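Local atomic coordinates of sensor protein DivL (Caulobacter crescentus, PDB entry 4Q20), a protein that takes part in two-component signalling as a histidine-kinase-like sensor required for cell division and growth. Residues 158-163 / 225-230; 187-193 / 247-253. All blocks are in the same frame, centred on the assembly; numbering follows the deposited sequence.

How the contacts relate
Both contacts belong to the α/β sandwich of the GHKL-type ATPase domain, their centres about 11 Å apart. Contact 1 joins two helices, 153-170 and 222-232, in the helical layer; contact 2 joins the neighbouring strands 187-194 and 247-254 inside the five-stranded sheet that the layer covers. Along the chain the segments alternate, helix, strand, helix, strand, so each contact closes only once the chain has crossed between layers. The two meet in the core: C251 SG sits 3.8 Å from both L163 CD1 and V230 CG2, one atom from each helix. Beyond contact 1 lies the long helix 73-103, so the helix pair stands between that helix and the sheet.

Contact 1 of 2, residues 158-163 / 225-230; sequences QTLDHL and LVKALV
V226 of helix 222-232 meets T159, H162 and L163 of helix 153-170 in the helical layer of the GHKL ATPase sandwich, where the axes of the antiparallel segments 158-163 and 225-230 come within 9.4 Å. V226 CG2, placed beside the backbone N, packs on H162 CB at 3.6 Å, and both valine methyls lie against L163 CD2, each 3.9 Å away. In T159, chi1 of -68° puts OG1 beside the backbone N and CG2 anti to it; CG2 touches V230 CG2 at 3.8 Å. The T159 and L229 side chains slide past each other in opposite directions, with T159 OG1 3.4 Å from L229 CD1; bonded to R155 O, the buried hydroxyl is satisfied within its own helix. Toward helix 73-103 the seam becomes more polar. L225 CD2 fits against both H162 CE1 and Q158 NE2, each 3.7 Å away, and the extended Q158 crosses L225 at about a right angle to reach D98. The imidazole is fixed at two nitrogens: NE2 is bonded to D95, and ND1 to Q158 O. That carbonyl also accepts from H162 N, the two donors arriving from opposite faces of its plane; H162 ND1 stands above the plane, 2.8 Å from Q158 O.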
ATOM      1  N   GLN A 158       3.630  12.516  15.443  1.00 84.71           N
ATOM      2  CA  GLN A 158       4.005  11.481  14.489  1.00 82.46           C
ATOM      3  C   GLN A 158       5.329  10.812  14.937  1.00 84.06           C
ATOM      4  O   GLN A 158       5.450   9.586  14.853  1.00 83.97           O
ATOM      5  CB  GLN A 158       4.120  12.116  13.101  1.00 83.60           C
ATOM      6  CG  GLN A 158       4.472  11.168  11.973  1.00 95.41           C
ATOM      7  CD  GLN A 158       4.398  11.829  10.610  1.00112.24           C
ATOM      8  OE1 GLN A 158       4.332  13.068  10.455  1.00100.47           O
ATOM      9  NE2 GLN A 158       4.394  10.993   9.587  1.00104.68           N
ATOM     10  N   THR A 159       6.283  11.606  15.467  1.00 78.22           N
ATOM     11  CA  THR A 159       7.554  11.097  15.982  1.00 76.79           C
ATOM     12  C   THR A 159       7.284  10.103  17.143  1.00 81.49           C
ATOM     13  O   THR A 159       7.769   8.963  17.109  1.00 81.22           O
ATOM     14  CB  THR A 159       8.475  12.273  16.402  1.00 86.14           C
ATOM     15  OG1 THR A 159       8.878  13.010  15.247  1.00 82.44           O
ATOM     16  CG2 THR A 159       9.710  11.809  17.136  1.00 81.50           C
ATOM     17  N   LEU A 160       6.481  10.525  18.132  1.00 78.60           N
ATOM     18  CA  LEU A 160       6.126   9.684  19.274  1.00 79.45           C
ATOM     19  C   LEU A 160       5.366   8.437  18.851  1.00 83.79           C
ATOM     20  O   LEU A 160       5.663   7.346  19.352  1.00 84.78           O
ATOM     21  CB  LEU A 160       5.320  10.468  20.300  1.00 82.07           C
ATOM     22  CG  LEU A 160       6.052  11.652  20.944  1.00 85.34           C
ATOM     23  CD1 LEU A 160       5.115  12.406  21.830  1.00 87.68           C
ATOM     24  CD2 LEU A 160       7.323  11.199  21.719  1.00 84.29           C
ATOM     25  N   ASP A 161       4.459   8.570  17.885  1.00 79.81           N
ATOM     26  CA  ASP A 161       3.707   7.433  17.375  1.00 81.92           C
ATOM     27  C   ASP A 161       4.628   6.351  16.820  1.00 88.06           C
ATOM     28  O   ASP A 161       4.446   5.172  17.150  1.00 89.78           O
ATOM     29  CB  ASP A 161       2.708   7.882  16.305  1.00 86.00           C
ATOM     30  CG  ASP A 161       1.389   8.403  16.848  1.00107.60           C
ATOM     31  OD1 ASP A 161       1.152   8.268  18.084  1.00110.78           O
ATOM     32  OD2 ASP A 161       0.563   8.903  16.031  1.00117.95           O
ATOM     33  N   HIS A 162       5.641   6.754  16.018  1.00 83.58           N
ATOM     34  CA  HIS A 162       6.597   5.826  15.422  1.00 82.84           C
ATOM     35  C   HIS A 162       7.408   5.124  16.472  1.00 84.21           C
ATOM     36  O   HIS A 162       7.606   3.914  16.352  1.00 84.28           O
ATOM     37  CB  HIS A 162       7.512   6.534  14.425  1.00 82.69           C
ATOM     38  CG  HIS A 162       6.845   6.723  13.113  1.00 88.20           C
ATOM     39  ND1 HIS A 162       6.200   7.901  12.795  1.00 91.07           N
ATOM     40  CD2 HIS A 162       6.641   5.830  12.121  1.00 91.56           C
ATOM     41  CE1 HIS A 162       5.663   7.701  11.610  1.00 91.85           C
ATOM     42  NE2 HIS A 162       5.905   6.470  11.165  1.00 92.45           N
ATOM     43  N   LEU A 163       7.841   5.866  17.523  1.00 77.40           N
ATOM     44  CA  LEU A 163       8.622   5.308  18.618  1.00 76.16           C
ATOM     45  C   LEU A 163       7.808   4.343  19.490  1.00 83.52           C
ATOM     46  O   LEU A 163       8.341   3.304  19.870  1.00 85.72           O
ATOM     47  CB  LEU A 163       9.238   6.424  19.481  1.00 74.59           C
ATOM     48  CG  LEU A 163      10.351   7.251  18.820  1.00 74.32           C
ATOM     49  CD1 LEU A 163      10.904   8.282  19.776  1.00 74.21           C
ATOM     50  CD2 LEU A 163      11.459   6.369  18.245  1.00 71.45           C
ATOM     51  N   LEU A 225      12.445   8.532   9.754  1.00 65.98           N
ATOM     52  CA  LEU A 225      11.480   9.636   9.825  1.00 66.93           C
ATOM     53  C   LEU A 225      11.579  10.333  11.173  1.00 70.14           C
ATOM     54  O   LEU A 225      11.652  11.553  11.206  1.00 72.30           O
ATOM     55  CB  LEU A 225      10.050   9.112   9.575  1.00 68.44           C
ATOM     56  CG  LEU A 225       9.025  10.108   9.112  1.00 75.21           C
ATOM     57  CD1 LEU A 225       9.420  10.744   7.756  1.00 77.16           C
ATOM     58  CD2 LEU A 225       7.691   9.439   8.992  1.00 77.94           C
ATOM     59  N   VAL A 226      11.646   9.572  12.271  1.00 65.03           N
ATOM     60  CA  VAL A 226      11.869  10.085  13.633  1.00 64.23           C
ATOM     61  C   VAL A 226      13.130  10.969  13.637  1.00 66.06           C
ATOM     62  O   VAL A 226      13.074  12.117  14.071  1.00 66.30           O
ATOM     63  CB  VAL A 226      11.991   8.905  14.651  1.00 67.61           C
ATOM     64  CG1 VAL A 226      12.632   9.343  15.963  1.00 66.60           C
ATOM     65  CG2 VAL A 226      10.638   8.238  14.906  1.00 68.40           C
ATOM     66  N   LYS A 227      14.251  10.435  13.123  1.00 62.21           N
ATOM     67  CA  LYS A 227      15.529  11.135  13.040  1.00 60.96           C
ATOM     68  C   LYS A 227      15.409  12.416  12.225  1.00 67.84           C
ATOM     69  O   LYS A 227      15.842  13.457  12.705  1.00 69.58           O
ATOM     70  CB  LYS A 227      16.600  10.228  12.445  1.00 63.10           C
ATOM     71  CG  LYS A 227      17.974  10.897  12.429  1.00 76.19           C
ATOM     72  CD  LYS A 227      19.061   9.974  12.025  1.00 73.96           C
ATOM     73  CE  LYS A 227      20.260  10.746  11.551  1.00 77.93           C
ATOM     74  NZ  LYS A 227      21.437   9.851  11.434  1.00 97.39           N
ATOM     75  N   ALA A 228      14.786  12.349  11.025  1.00 64.39           N
ATOM     76  CA  ALA A 228      14.615  13.471  10.102  1.00 64.71           C
ATOM     77  C   ALA A 228      13.707  14.565  10.682  1.00 69.17           C
ATOM     78  O   ALA A 228      13.999  15.748  10.509  1.00 71.49           O
ATOM     79  CB  ALA A 228      14.070  12.982   8.757  1.00 65.46           C
ATOM     80  N   LEU A 229      12.638  14.180  11.373  1.00 64.46           N
ATOM     81  CA  LEU A 229      11.696  15.132  11.984  1.00 66.02           C
ATOM     82  C   LEU A 229      12.313  15.847  13.182  1.00 71.50           C
ATOM     83  O   LEU A 229      12.163  17.061  13.294  1.00 73.81           O
ATOM     84  CB  LEU A 229      10.405  14.434  12.417  1.00 65.84           C
ATOM     85  CG  LEU A 229       9.466  13.964  11.313  1.00 69.26           C
ATOM     86  CD1 LEU A 229       8.262  13.220  11.911  1.00 69.94           C
ATOM     87  CD2 LEU A 229       9.054  15.104  10.397  1.00 68.92           C
ATOM     88  N   VAL A 230      13.028  15.105  14.057  1.00 66.05           N
ATOM     89  CA  VAL A 230      13.689  15.670  15.229  1.00 67.15           C
ATOM     90  C   VAL A 230      14.863  16.559  14.774  1.00 71.98           C
ATOM     91  O   VAL A 230      15.089  17.619  15.362  1.00 74.68           O
ATOM     92  CB  VAL A 230      14.118  14.560  16.219  1.00 70.55           C
ATOM     93  CG1 VAL A 230      15.010  15.099  17.319  1.00 71.73           C
ATOM     94  CG2 VAL A 230      12.894  13.868  16.814  1.00 70.65           C
TER

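Contact 2 of 2, residues 187-193 / 247-253; sequences EVRLDVS and STFTCHL
E187 and H252 pair at one end of two adjacent antiparallel strands in the mixed sheet of the GHKL ATPase sandwich. The carboxylate and imidazole planes are only 21° apart, and H252 ND1 addresses both oxygens on their syn sides, E187 OE1 at 3.0 Å and E187 OE2 at 3.2 Å. The fork probably keeps ring and carboxylate nearly coplanar, edge toward edge, and sets the ring's rotation; W236 stacks on the same ring. E187 gets there because its CG sits between the backbone N and the carbonyl carbon (chi1 64°), with the chain extended beyond.

R189 runs alongside H252, both pointing the same way, but its guanidinium is turned 68° from the imidazole, so that H252 CE1 lies over one face, offset toward the rim. T250 CG2 lies over the same face, 3.5 Å from R189 NE. A bend at chi3 helps bring the guanidinium round to D191, whose OD1 uses its syn lone pair to take R189 NH2 at 3.2 Å in a salt bridge; a weak bond to the same oxygen comes from R189 NE. T250, side by side with D191 and pointing the same way, sets its OG1 3.1 Å from D191 OD1. Charges and polar groups thus line this face of the sheet.

The side chains of V188, L190, V192, F249, C251 and L253 leave on the other face, which carries the helical layer. L190 packs CB to CB with C251, while its CD1 crosses to L253 CD1, 3.9 Å away. F249 leads its ring away from the partner strand, to L223 and N166. Between the faces, the hydrogen-bonded pairs V188-L253, L190-C251 and V192-F249 knit the backbones, and the straightest bond runs from V188 N to L253 O at 2.8 Å.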
ATOM      1  N   GLU A 187      17.782  21.725  27.434  1.00 87.32           N
ATOM      2  CA  GLU A 187      17.037  20.967  26.423  1.00 83.32           C
ATOM      3  C   GLU A 187      15.842  20.231  27.042  1.00 88.51           C
ATOM      4  O   GLU A 187      15.745  20.089  28.267  1.00 88.33           O
ATOM      5  CB  GLU A 187      17.958  19.941  25.702  1.00 80.45           C
ATOM      6  CG  GLU A 187      18.508  18.842  26.607  1.00 85.42           C
ATOM      7  CD  GLU A 187      18.852  17.487  26.013  1.00 99.79           C
ATOM      8  OE1 GLU A 187      18.870  17.355  24.772  1.00 82.53           O
ATOM      9  OE2 GLU A 187      19.122  16.551  26.795  1.00108.32           O
ATOM     10  N   VAL A 188      14.982  19.691  26.168  1.00 84.80           N
ATOM     11  CA  VAL A 188      13.895  18.822  26.569  1.00 84.86           C
ATOM     12  C   VAL A 188      14.165  17.492  25.884  1.00 86.82           C
ATOM     13  O   VAL A 188      14.463  17.465  24.695  1.00 86.31           O
ATOM     14  CB  VAL A 188      12.483  19.412  26.302  1.00 90.66           C
ATOM     15  CG1 VAL A 188      11.403  18.323  26.250  1.00 88.79           C
ATOM     16  CG2 VAL A 188      12.139  20.443  27.370  1.00 95.20           C
ATOM     17  N   ARG A 189      14.133  16.405  26.646  1.00 84.29           N
ATOM     18  CA  ARG A 189      14.354  15.075  26.099  1.00 82.04           C
ATOM     19  C   ARG A 189      13.111  14.209  26.265  1.00 87.65           C
ATOM     20  O   ARG A 189      12.585  14.077  27.367  1.00 91.58           O
ATOM     21  CB  ARG A 189      15.610  14.393  26.685  1.00 82.52           C
ATOM     22  CG  ARG A 189      15.645  14.180  28.197  1.00 95.95           C
ATOM     23  CD  ARG A 189      16.963  13.565  28.633  1.00104.97           C
ATOM     24  NE  ARG A 189      17.054  12.134  28.324  1.00105.26           N
ATOM     25  CZ  ARG A 189      18.198  11.468  28.210  1.00125.29           C
ATOM     26  NH1 ARG A 189      19.360  12.096  28.368  1.00117.02           N
ATOM     27  NH2 ARG A 189      18.192  10.174  27.928  1.00116.70           N
ATOM     28  N   LEU A 190      12.634  13.641  25.158  1.00 82.11           N
ATOM     29  CA  LEU A 190      11.478  12.745  25.129  1.00 82.70           C
ATOM     30  C   LEU A 190      11.992  11.313  25.049  1.00 88.17           C
ATOM     31  O   LEU A 190      12.729  10.987  24.121  1.00 88.79           O
ATOM     32  CB  LEU A 190      10.545  13.079  23.937  1.00 81.69           C
ATOM     33  CG  LEU A 190      10.136  14.557  23.768  1.00 87.41           C
ATOM     34  CD1 LEU A 190       9.437  14.776  22.468  1.00 87.98           C
ATOM     35  CD2 LEU A 190       9.261  15.042  24.904  1.00 89.84           C
ATOM     36  N   ASP A 191      11.666  10.473  26.033  1.00 84.62           N
ATOM     37  CA  ASP A 191      12.153   9.092  26.024  1.00 83.83           C
ATOM     38  C   ASP A 191      11.026   8.092  25.806  1.00 85.99           C
ATOM     39  O   ASP A 191       9.904   8.311  26.256  1.00 88.12           O
ATOM     40  CB  ASP A 191      12.897   8.748  27.328  1.00 88.60           C
ATOM     41  CG  ASP A 191      13.955   9.750  27.757  1.00107.89           C
ATOM     42  OD1 ASP A 191      15.124   9.581  27.347  1.00107.76           O
ATOM     43  OD2 ASP A 191      13.623  10.671  28.568  1.00120.65           O
ATOM     44  N   VAL A 192      11.315   7.007  25.086  1.00 79.65           N
ATOM     45  CA  VAL A 192      10.366   5.920  24.849  1.00 79.78           C
ATOM     46  C   VAL A 192      11.138   4.637  25.165  1.00 86.46           C
ATOM     47  O   VAL A 192      11.931   4.132  24.358  1.00 85.56           O
ATOM     48  CB  VAL A 192       9.666   5.916  23.455  1.00 80.48           C
ATOM     49  CG1 VAL A 192       8.743   4.708  23.320  1.00 81.50           C
ATOM     50  CG2 VAL A 192       8.888   7.208  23.223  1.00 79.73           C
ATOM     51  N   SER A 193      10.961   4.177  26.400  1.00 86.49           N
ATOM     52  CA  SER A 193      11.623   3.008  26.965  1.00 87.06           C
ATOM     53  C   SER A 193      10.743   1.766  26.801  1.00 90.58           C
ATOM     54  O   SER A 193       9.519   1.866  26.804  1.00 89.87           O
ATOM     55  CB  SER A 193      11.933   3.264  28.431  1.00 91.79           C
ATOM     56  OG  SER A 193      12.229   2.051  29.103  1.00109.98           O
ATOM     57  N   SER A 247      15.203  -1.320  25.644  1.00 98.59           N
ATOM     58  CA  SER A 247      15.673  -0.247  24.753  1.00 93.69           C
ATOM     59  C   SER A 247      15.097   1.104  25.142  1.00 90.23           C
ATOM     60  O   SER A 247      13.972   1.184  25.628  1.00 89.39           O
ATOM     61  CB  SER A 247      15.262  -0.533  23.303  1.00 98.42           C
ATOM     62  OG  SER A 247      15.647  -1.814  22.824  1.00117.12           O
ATOM     63  N   THR A 248      15.839   2.174  24.872  1.00 83.05           N
ATOM     64  CA  THR A 248      15.369   3.539  25.092  1.00 80.63           C
ATOM     65  C   THR A 248      15.749   4.372  23.902  1.00 80.50           C
ATOM     66  O   THR A 248      16.917   4.381  23.512  1.00 79.14           O
ATOM     67  CB  THR A 248      15.904   4.159  26.400  1.00 83.15           C
ATOM     68  OG1 THR A 248      15.810   3.192  27.440  1.00 97.01           O
ATOM     69  CG2 THR A 248      15.152   5.447  26.806  1.00 73.30           C
ATOM     70  N   PHE A 249      14.760   5.076  23.342  1.00 75.32           N
ATOM     71  CA  PHE A 249      14.911   6.021  22.243  1.00 72.78           C
ATOM     72  C   PHE A 249      14.687   7.409  22.815  1.00 78.06           C
ATOM     73  O   PHE A 249      13.639   7.675  23.403  1.00 78.97           O
ATOM     74  CB  PHE A 249      13.919   5.721  21.099  1.00 73.69           C
ATOM     75  CG  PHE A 249      14.331   4.574  20.203  1.00 75.71           C
ATOM     76  CD1 PHE A 249      13.966   3.266  20.507  1.00 80.06           C
ATOM     77  CD2 PHE A 249      15.106   4.799  19.064  1.00 77.49           C
ATOM     78  CE1 PHE A 249      14.362   2.199  19.686  1.00 82.08           C
ATOM     79  CE2 PHE A 249      15.499   3.732  18.239  1.00 81.09           C
ATOM     80  CZ  PHE A 249      15.114   2.441  18.548  1.00 80.96           C
ATOM     81  N   THR A 250      15.671   8.277  22.679  1.00 74.73           N
ATOM     82  CA  THR A 250      15.563   9.642  23.184  1.00 75.73           C
ATOM     83  C   THR A 250      15.573  10.643  22.039  1.00 79.88           C
ATOM     84  O   THR A 250      16.376  10.509  21.114  1.00 79.80           O
ATOM     85  CB  THR A 250      16.725   9.972  24.159  1.00 79.63           C
ATOM     86  OG1 THR A 250      16.981   8.862  25.035  1.00 82.55           O
ATOM     87  CG2 THR A 250      16.470  11.248  24.970  1.00 76.98           C
ATOM     88  N   CYS A 251      14.732  11.675  22.152  1.00 76.38           N
ATOM     89  CA  CYS A 251      14.671  12.832  21.261  1.00 76.45           C
ATOM     90  C   CYS A 251      15.237  13.975  22.036  1.00 78.19           C
ATOM     91  O   CYS A 251      14.687  14.334  23.070  1.00 80.35           O
ATOM     92  CB  CYS A 251      13.248  13.134  20.796  1.00 78.35           C
ATOM     93  SG  CYS A 251      12.433  11.753  19.963  1.00 82.08           S
ATOM     94  N   HIS A 252      16.338  14.523  21.593  1.00 70.93           N
ATOM     95  CA  HIS A 252      16.931  15.647  22.274  1.00 71.09           C
ATOM     96  C   HIS A 252      16.521  16.882  21.529  1.00 78.24           C
ATOM     97  O   HIS A 252      16.872  17.047  20.355  1.00 77.34           O
ATOM     98  CB  HIS A 252      18.448  15.484  22.339  1.00 70.67           C
ATOM     99  CG  HIS A 252      18.881  14.305  23.144  1.00 72.99           C
ATOM    100  ND1 HIS A 252      19.346  14.452  24.441  1.00 76.26           N
ATOM    101  CD2 HIS A 252      18.919  12.995  22.805  1.00 73.10           C
ATOM    102  CE1 HIS A 252      19.647  13.235  24.852  1.00 75.32           C
ATOM    103  NE2 HIS A 252      19.408  12.322  23.907  1.00 74.07           N
ATOM    104  N   LEU A 253      15.702  17.717  22.179  1.00 77.80           N
ATOM    105  CA  LEU A 253      15.191  18.958  21.584  1.00 78.45           C
ATOM    106  C   LEU A 253      15.750  20.149  22.334  1.00 80.57           C
ATOM    107  O   LEU A 253      15.438  20.289  23.515  1.00 82.83           O
ATOM    108  CB  LEU A 253      13.654  18.977  21.592  1.00 79.40           C
ATOM    109  CG  LEU A 253      12.951  17.864  20.808  1.00 82.16           C
ATOM    110  CD1 LEU A 253      11.485  17.792  21.181  1.00 83.44           C
ATOM    111  CD2 LEU A 253      13.135  18.034  19.301  1.00 83.69           C
TER